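Local coordinates for protein sensor histidine kinase (Rhodopseudomonas palustris, PDB 3VA9) that probably autophosphorylates on a histidine with ATP as the membrane-bound sensor kinase of a two-component system, represented here by its four-helix-bundle sensor domain, at residues E33-G45 against R91-P103. Sequence-based numbering, arbitrary orientation.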
ATOM      1  N   GLU A  33      -5.704   3.751   3.267  1.00 24.82           N
ATOM      2  CA  GLU A  33      -7.004   4.069   2.690  1.00 27.96           C
ATOM      3  C   GLU A  33      -7.642   2.869   1.972  1.00 28.80           C
ATOM      4  O   GLU A  33      -8.852   2.683   2.042  1.00 33.06           O
ATOM      5  CB  GLU A  33      -6.892   5.282   1.762  1.00 31.02           C
ATOM      6  CG  GLU A  33      -8.231   5.849   1.325  1.00 55.08           C
ATOM      7  CD  GLU A  33      -9.104   6.271   2.501  1.00 70.74           C
ATOM      8  OE1 GLU A  33      -8.632   7.072   3.337  1.00 76.64           O
ATOM      9  OE2 GLU A  33     -10.263   5.809   2.587  1.00 71.83           O
ATOM     10  N   ALA A  34      -6.832   2.048   1.303  1.00 24.25           N
ATOM     11  CA  ALA A  34      -7.345   0.844   0.642  1.00 22.67           C
ATOM     12  C   ALA A  34      -7.854  -0.161   1.673  1.00 27.28           C
ATOM     13  O   ALA A  34      -8.926  -0.749   1.519  1.00 23.12           O
ATOM     14  CB  ALA A  34      -6.258   0.206  -0.233  1.00 22.19           C
ATOM     15  N   GLU A  35      -7.067  -0.354   2.726  1.00 24.13           N
ATOM     16  CA  GLU A  35      -7.453  -1.253   3.804  1.00 32.37           C
ATOM     17  C   GLU A  35      -8.713  -0.779   4.534  1.00 29.13           C
ATOM     18  O   GLU A  35      -9.680  -1.524   4.674  1.00 31.44           O
ATOM     19  CB  GLU A  35      -6.304  -1.406   4.800  1.00 30.91           C
ATOM     20  CG  GLU A  35      -6.565  -2.452   5.862  1.00 32.29           C
ATOM     21  CD  GLU A  35      -5.502  -2.440   6.929  1.00 36.47           C
ATOM     22  OE1 GLU A  35      -4.519  -3.186   6.776  1.00 32.74           O
ATOM     23  OE2 GLU A  35      -5.642  -1.673   7.910  1.00 37.76           O
ATOM     24  N   THR A  36      -8.710   0.469   4.987  1.00 25.36           N
ATOM     25  CA  THR A  36      -9.856   0.974   5.722  1.00 29.45           C
ATOM     26  C   THR A  36     -11.126   0.969   4.852  1.00 36.16           C
ATOM     27  O   THR A  36     -12.221   0.691   5.341  1.00 38.89           O
ATOM     28  CB  THR A  36      -9.589   2.375   6.320  1.00 26.58           C
ATOM     29  OG1 THR A  36     -10.484   2.598   7.415  1.00 31.30           O
ATOM     30  CG2 THR A  36      -9.792   3.473   5.271  1.00 26.70           C
ATOM     31  N   SER A  37     -10.977   1.249   3.560  1.00 30.04           N
ATOM     32  CA  SER A  37     -12.133   1.274   2.665  1.00 30.16           C
ATOM     33  C   SER A  37     -12.700  -0.127   2.459  1.00 27.03           C
ATOM     34  O   SER A  37     -13.909  -0.319   2.469  1.00 33.11           O
ATOM     35  CB  SER A  37     -11.776   1.911   1.324  1.00 24.81           C
ATOM     36  OG  SER A  37     -11.468   3.271   1.514  1.00 31.13           O
ATOM     37  N   GLU A  38     -11.817  -1.100   2.284  1.00 23.01           N
ATOM     38  CA  GLU A  38     -12.232  -2.490   2.157  1.00 31.02           C
ATOM     39  C   GLU A  38     -12.975  -2.959   3.410  1.00 27.97           C
ATOM     40  O   GLU A  38     -14.018  -3.600   3.320  1.00 34.40           O
ATOM     41  CB  GLU A  38     -11.024  -3.380   1.846  1.00 29.30           C
ATOM     42  CG  GLU A  38     -11.268  -4.862   2.037  1.00 34.68           C
ATOM     43  CD  GLU A  38     -10.881  -5.328   3.424  1.00 42.87           C
ATOM     44  OE1 GLU A  38      -9.672  -5.326   3.721  1.00 42.30           O
ATOM     45  OE2 GLU A  38     -11.779  -5.689   4.219  1.00 49.71           O
ATOM     46  N   ARG A  39     -12.447  -2.626   4.578  1.00 21.69           N
ATOM     47  CA  ARG A  39     -13.128  -2.942   5.837  1.00 25.65           C
ATOM     48  C   ARG A  39     -14.483  -2.266   5.941  1.00 23.99           C
ATOM     49  O   ARG A  39     -15.449  -2.882   6.369  1.00 32.34           O
ATOM     50  CB  ARG A  39     -12.256  -2.569   7.032  1.00 25.99           C
ATOM     51  CG  ARG A  39     -10.996  -3.380   7.057  1.00 30.31           C
ATOM     52  CD  ARG A  39     -10.167  -3.147   8.294  1.00 29.06           C
ATOM     53  NE  ARG A  39      -8.997  -4.011   8.223  1.00 27.44           N
ATOM     54  CZ  ARG A  39      -8.007  -4.021   9.101  1.00 28.37           C
ATOM     55  NH1 ARG A  39      -8.034  -3.207  10.156  1.00 26.72           N
ATOM     56  NH2 ARG A  39      -6.997  -4.862   8.922  1.00 21.79           N
ATOM     57  N   GLY A  40     -14.557  -1.004   5.540  1.00 27.71           N
ATOM     58  CA  GLY A  40     -15.825  -0.289   5.534  1.00 27.71           C
ATOM     59  C   GLY A  40     -16.864  -0.941   4.626  1.00 32.11           C
ATOM     60  O   GLY A  40     -18.051  -0.981   4.965  1.00 36.27           O
ATOM     61  N   PHE A  41     -16.415  -1.460   3.480  1.00 29.32           N
ATOM     62  CA  PHE A  41     -17.291  -2.148   2.517  1.00 30.26           C
ATOM     63  C   PHE A  41     -17.825  -3.468   3.073  1.00 30.15           C
ATOM     64  O   PHE A  41     -19.016  -3.766   2.944  1.00 29.14           O
ATOM     65  CB  PHE A  41     -16.549  -2.399   1.196  1.00 31.21           C
ATOM     66  CG  PHE A  41     -17.374  -3.118   0.145  1.00 37.31           C
ATOM     67  CD1 PHE A  41     -18.610  -2.623  -0.252  1.00 22.84           C
ATOM     68  CD2 PHE A  41     -16.896  -4.276  -0.461  1.00 32.74           C
ATOM     69  CE1 PHE A  41     -19.364  -3.275  -1.227  1.00 29.42           C
ATOM     70  CE2 PHE A  41     -17.639  -4.928  -1.441  1.00 34.93           C
ATOM     71  CZ  PHE A  41     -18.878  -4.426  -1.826  1.00 31.24           C
ATOM     72  N   LEU A  42     -16.944  -4.255   3.690  1.00 27.31           N
ATOM     73  CA  LEU A  42     -17.364  -5.492   4.348  1.00 28.85           C
ATOM     74  C   LEU A  42     -18.387  -5.227   5.442  1.00 34.48           C
ATOM     75  O   LEU A  42     -19.336  -5.994   5.619  1.00 42.07           O
ATOM     76  CB  LEU A  42     -16.173  -6.203   4.977  1.00 34.38           C
ATOM     77  CG  LEU A  42     -15.259  -7.060   4.121  1.00 44.64           C
ATOM     78  CD1 LEU A  42     -14.350  -7.853   5.051  1.00 37.29           C
ATOM     79  CD2 LEU A  42     -16.092  -7.992   3.253  1.00 55.25           C
ATOM     80  N   LEU A  43     -18.179  -4.145   6.188  1.00 34.32           N
ATOM     81  CA  LEU A  43     -19.047  -3.806   7.313  1.00 29.67           C
ATOM     82  C   LEU A  43     -20.433  -3.333   6.890  1.00 37.95           C
ATOM     83  O   LEU A  43     -21.434  -3.701   7.510  1.00 37.64           O
ATOM     84  CB  LEU A  43     -18.394  -2.717   8.165  1.00 23.69           C
ATOM     85  CG  LEU A  43     -17.382  -3.193   9.206  1.00 31.63           C
ATOM     86  CD1 LEU A  43     -16.613  -2.000   9.741  1.00 30.41           C
ATOM     87  CD2 LEU A  43     -18.072  -3.986  10.341  1.00 25.68           C
ATOM     88  N   THR A  44     -20.483  -2.511   5.841  1.00 40.08           N
ATOM     89  CA  THR A  44     -21.704  -1.771   5.509  1.00 36.17           C
ATOM     90  C   THR A  44     -22.394  -2.218   4.229  1.00 36.81           C
ATOM     91  O   THR A  44     -23.596  -2.028   4.081  1.00 44.07           O
ATOM     92  CB  THR A  44     -21.439  -0.259   5.372  1.00 35.75           C
ATOM     93  OG1 THR A  44     -20.586  -0.022   4.242  1.00 30.90           O
ATOM     94  CG2 THR A  44     -20.800   0.302   6.640  1.00 30.37           C
ATOM     95  N   GLY A  45     -21.639  -2.785   3.296  1.00 35.67           N
ATOM     96  CA  GLY A  45     -22.199  -3.142   2.003  1.00 31.20           C
ATOM     97  C   GLY A  45     -22.487  -1.915   1.145  1.00 37.98           C
ATOM     98  O   GLY A  45     -23.142  -2.006   0.111  1.00 42.45           O
ATOM     99  N   ARG A  91      -0.094  -7.344  -0.877  1.00 22.35           N
ATOM    100  CA  ARG A  91      -1.104  -6.819   0.041  1.00 28.62           C
ATOM    101  C   ARG A  91      -2.393  -6.475  -0.704  1.00 29.55           C
ATOM    102  O   ARG A  91      -3.485  -6.865  -0.288  1.00 29.24           O
ATOM    103  CB  ARG A  91      -0.577  -5.592   0.795  1.00 16.16           C
ATOM    104  CG  ARG A  91      -1.562  -5.030   1.828  1.00 22.30           C
ATOM    105  CD  ARG A  91      -2.109  -6.144   2.740  1.00 25.50           C
ATOM    106  NE  ARG A  91      -2.879  -5.606   3.862  1.00 23.06           N
ATOM    107  CZ  ARG A  91      -3.745  -6.306   4.586  1.00 26.43           C
ATOM    108  NH1 ARG A  91      -3.957  -7.584   4.315  1.00 28.33           N
ATOM    109  NH2 ARG A  91      -4.400  -5.725   5.588  1.00 27.47           N
ATOM    110  N   MET A  92      -2.262  -5.751  -1.812  1.00 24.70           N
ATOM    111  CA  MET A  92      -3.422  -5.435  -2.651  1.00 31.68           C
ATOM    112  C   MET A  92      -4.161  -6.678  -3.149  1.00 29.89           C
ATOM    113  O   MET A  92      -5.380  -6.679  -3.240  1.00 31.53           O
ATOM    114  CB  MET A  92      -3.029  -4.541  -3.833  1.00 28.98           C
ATOM    115  CG  MET A  92      -2.591  -3.130  -3.420  1.00 29.34           C
ATOM    116  SD  MET A  92      -3.818  -2.218  -2.440  1.00 42.84           S
ATOM    117  CE  MET A  92      -3.007  -2.170  -0.842  1.00 37.87           C
ATOM    118  N   ALA A  93      -3.426  -7.740  -3.467  1.00 26.45           N
ATOM    119  CA  ALA A  93      -4.061  -8.983  -3.897  1.00 24.42           C
ATOM    120  C   ALA A  93      -4.847  -9.593  -2.748  1.00 24.73           C
ATOM    121  O   ALA A  93      -5.900 -10.178  -2.955  1.00 27.95           O
ATOM    122  CB  ALA A  93      -3.028  -9.980  -4.433  1.00 28.60           C
ATOM    123  N   GLN A  94      -4.331  -9.456  -1.529  1.00 26.98           N
ATOM    124  CA  GLN A  94      -5.069  -9.903  -0.346  1.00 35.29           C
ATOM    125  C   GLN A  94      -6.404  -9.156  -0.154  1.00 26.57           C
ATOM    126  O   GLN A  94      -7.455  -9.778  -0.039  1.00 29.64           O
ATOM    127  CB  GLN A  94      -4.208  -9.777   0.922  1.00 31.19           C
ATOM    128  CG  GLN A  94      -3.000 -10.693   0.953  1.00 28.85           C
ATOM    129  CD  GLN A  94      -2.361 -10.743   2.335  1.00 32.92           C
ATOM    130  OE1 GLN A  94      -2.313  -9.740   3.049  1.00 27.47           O
ATOM    131  NE2 GLN A  94      -1.873 -11.914   2.715  1.00 28.04           N
ATOM    132  N   LEU A  95      -6.343  -7.827  -0.096  1.00 27.84           N
ATOM    133  CA  LEU A  95      -7.530  -6.980   0.067  1.00 28.45           C
ATOM    134  C   LEU A  95      -8.556  -7.173  -1.053  1.00 30.00           C
ATOM    135  O   LEU A  95      -9.759  -7.251  -0.800  1.00 27.54           O
ATOM    136  CB  LEU A  95      -7.116  -5.503   0.104  1.00 28.25           C
ATOM    137  CG  LEU A  95      -6.142  -5.057   1.194  1.00 24.30           C
ATOM    138  CD1 LEU A  95      -5.862  -3.555   1.084  1.00 21.77           C
ATOM    139  CD2 LEU A  95      -6.677  -5.417   2.597  1.00 22.83           C
ATOM    140  N   GLY A  96      -8.067  -7.246  -2.289  1.00 29.11           N
ATOM    141  CA  GLY A  96      -8.924  -7.417  -3.456  1.00 19.72           C
ATOM    142  C   GLY A  96      -9.713  -8.713  -3.394  1.00 30.82           C
ATOM    143  O   GLY A  96     -10.849  -8.780  -3.858  1.00 34.15           O
ATOM    144  N   ARG A  97      -9.115  -9.748  -2.815  1.00 31.48           N
ATOM    145  CA  ARG A  97      -9.799 -11.035  -2.678  1.00 29.46           C
ATOM    146  C   ARG A  97     -10.919 -10.925  -1.641  1.00 32.91           C
ATOM    147  O   ARG A  97     -12.011 -11.452  -1.834  1.00 43.76           O
ATOM    148  CB  ARG A  97      -8.796 -12.131  -2.294  1.00 27.35           C
ATOM    149  CG  ARG A  97      -9.387 -13.521  -2.045  1.00 41.50           C
ATOM    150  CD  ARG A  97     -10.181 -14.049  -3.246  1.00 47.02           C
ATOM    151  NE  ARG A  97      -9.582 -13.678  -4.525  1.00 37.85           N
ATOM    152  CZ  ARG A  97     -10.261 -13.604  -5.669  1.00 46.81           C
ATOM    153  NH1 ARG A  97     -11.557 -13.885  -5.687  1.00 44.51           N
ATOM    154  NH2 ARG A  97      -9.650 -13.244  -6.794  1.00 50.29           N
ATOM    155  N   VAL A  98     -10.630 -10.236  -0.540  1.00 26.27           N
ATOM    156  CA  VAL A  98     -11.607  -9.999   0.510  1.00 28.59           C
ATOM    157  C   VAL A  98     -12.767  -9.144  -0.009  1.00 29.23           C
ATOM    158  O   VAL A  98     -13.927  -9.415   0.288  1.00 31.74           O
ATOM    159  CB  VAL A  98     -10.976  -9.254   1.689  1.00 34.67           C
ATOM    160  CG1 VAL A  98     -12.050  -8.867   2.694  1.00 37.86           C
ATOM    161  CG2 VAL A  98      -9.878 -10.097   2.339  1.00 33.08           C
ATOM    162  N   VAL A  99     -12.432  -8.107  -0.769  1.00 25.52           N
ATOM    163  CA  VAL A  99     -13.416  -7.224  -1.397  1.00 34.98           C
ATOM    164  C   VAL A  99     -14.282  -8.014  -2.381  1.00 38.55           C
ATOM    165  O   VAL A  99     -15.487  -7.776  -2.500  1.00 35.09           O
ATOM    166  CB  VAL A  99     -12.709  -6.049  -2.127  1.00 25.48           C
ATOM    167  CG1 VAL A  99     -13.593  -5.438  -3.183  1.00 22.83           C
ATOM    168  CG2 VAL A  99     -12.260  -4.996  -1.133  1.00 27.23           C
ATOM    169  N   GLU A 100     -13.661  -8.971  -3.068  1.00 34.39           N
ATOM    170  CA  GLU A 100     -14.365  -9.822  -4.024  1.00 38.06           C
ATOM    171  C   GLU A 100     -15.378 -10.740  -3.346  1.00 42.32           C
ATOM    172  O   GLU A 100     -16.516 -10.859  -3.803  1.00 43.81           O
ATOM    173  CB  GLU A 100     -13.379 -10.643  -4.859  1.00 40.35           C
ATOM    174  CG  GLU A 100     -12.845  -9.899  -6.065  1.00 43.05           C
ATOM    175  CD  GLU A 100     -13.933  -9.572  -7.075  1.00 49.83           C
ATOM    176  OE1 GLU A 100     -14.859 -10.396  -7.247  1.00 54.15           O
ATOM    177  OE2 GLU A 100     -13.858  -8.497  -7.704  1.00 54.18           O
ATOM    178  N   LEU A 101     -14.961 -11.389  -2.263  1.00 36.31           N
ATOM    179  CA  LEU A 101     -15.882 -12.192  -1.470  1.00 36.89           C
ATOM    180  C   LEU A 101     -16.983 -11.295  -0.894  1.00 38.74           C
ATOM    181  O   LEU A 101     -18.163 -11.610  -1.001  1.00 34.65           O
ATOM    182  CB  LEU A 101     -15.140 -12.958  -0.375  1.00 35.38           C
ATOM    183  CG  LEU A 101     -14.268 -14.110  -0.891  1.00 38.59           C
ATOM    184  CD1 LEU A 101     -13.304 -14.607   0.184  1.00 37.26           C
ATOM    185  CD2 LEU A 101     -15.128 -15.258  -1.436  1.00 35.16           C
ATOM    186  N   GLY A 102     -16.593 -10.177  -0.293  1.00 35.14           N
ATOM    187  CA  GLY A 102     -17.544  -9.127   0.031  1.00 35.81           C
ATOM    188  C   GLY A 102     -18.532  -9.431   1.142  1.00 37.81           C
ATOM    189  O   GLY A 102     -18.578 -10.551   1.651  1.00 39.85           O
ATOM    190  N   PRO A 103     -19.335  -8.422   1.521  1.00 36.20           N
ATOM    191  CA  PRO A 103     -20.267  -8.496   2.649  1.00 41.20           C
ATOM    192  C   PRO A 103     -21.338  -9.566   2.440  1.00 45.64           C
ATOM    193  O   PRO A 103     -21.823 -10.139   3.415  1.00 44.98           O
ATOM    194  CB  PRO A 103     -20.891  -7.094   2.682  1.00 38.10           C
ATOM    195  CG  PRO A 103     -20.729  -6.576   1.287  1.00 36.41           C
ATOM    196  CD  PRO A 103     -19.431  -7.137   0.806  1.00 35.41           C
TER
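Glu38 reaches from helix 18-44 into the face of helix 75-101, which runs nearly parallel to it with segment axes 9.7 Å apart at a 16° crossing. Its CB and CG both lie against Val99 CG2, the tighter contact being CG to CG2 at 3.3 Å. With CG anti to the backbone N (chi1 165°), the chain then bends at chi2, carrying the carboxylate across Val98 and Leu95. CD and OE2 face Val98 CG1, while OE1 sits 3.2 Å from Leu95 CD2. The carboxylate oxygens of this buried acid thus rest against two methyl groups on this side, and Leu113 of helix 106-116 also touches it. Toward the helix ends, Leu42 CD1 presses on Val98 CG1 at 3.4 Å, and Pro103 CD lies over one Phe41 face as a CH-pi contact, 4.0 Å from the ring centroid. At the other end, Arg91 NH2 donates in its guanidinium plane to the anti side of Glu35 OE1 (2.8 Å), tilted 25° out of the carboxylate plane. In this CHASE3 four-helix bundle, the methyls would tend to favour neutral Glu38, nearby non-contacting Arg91 to offset that; Glu35 has Arg91 as hydrogen-bonded salt-bridge partner and Arg39 as a long, charge-only one.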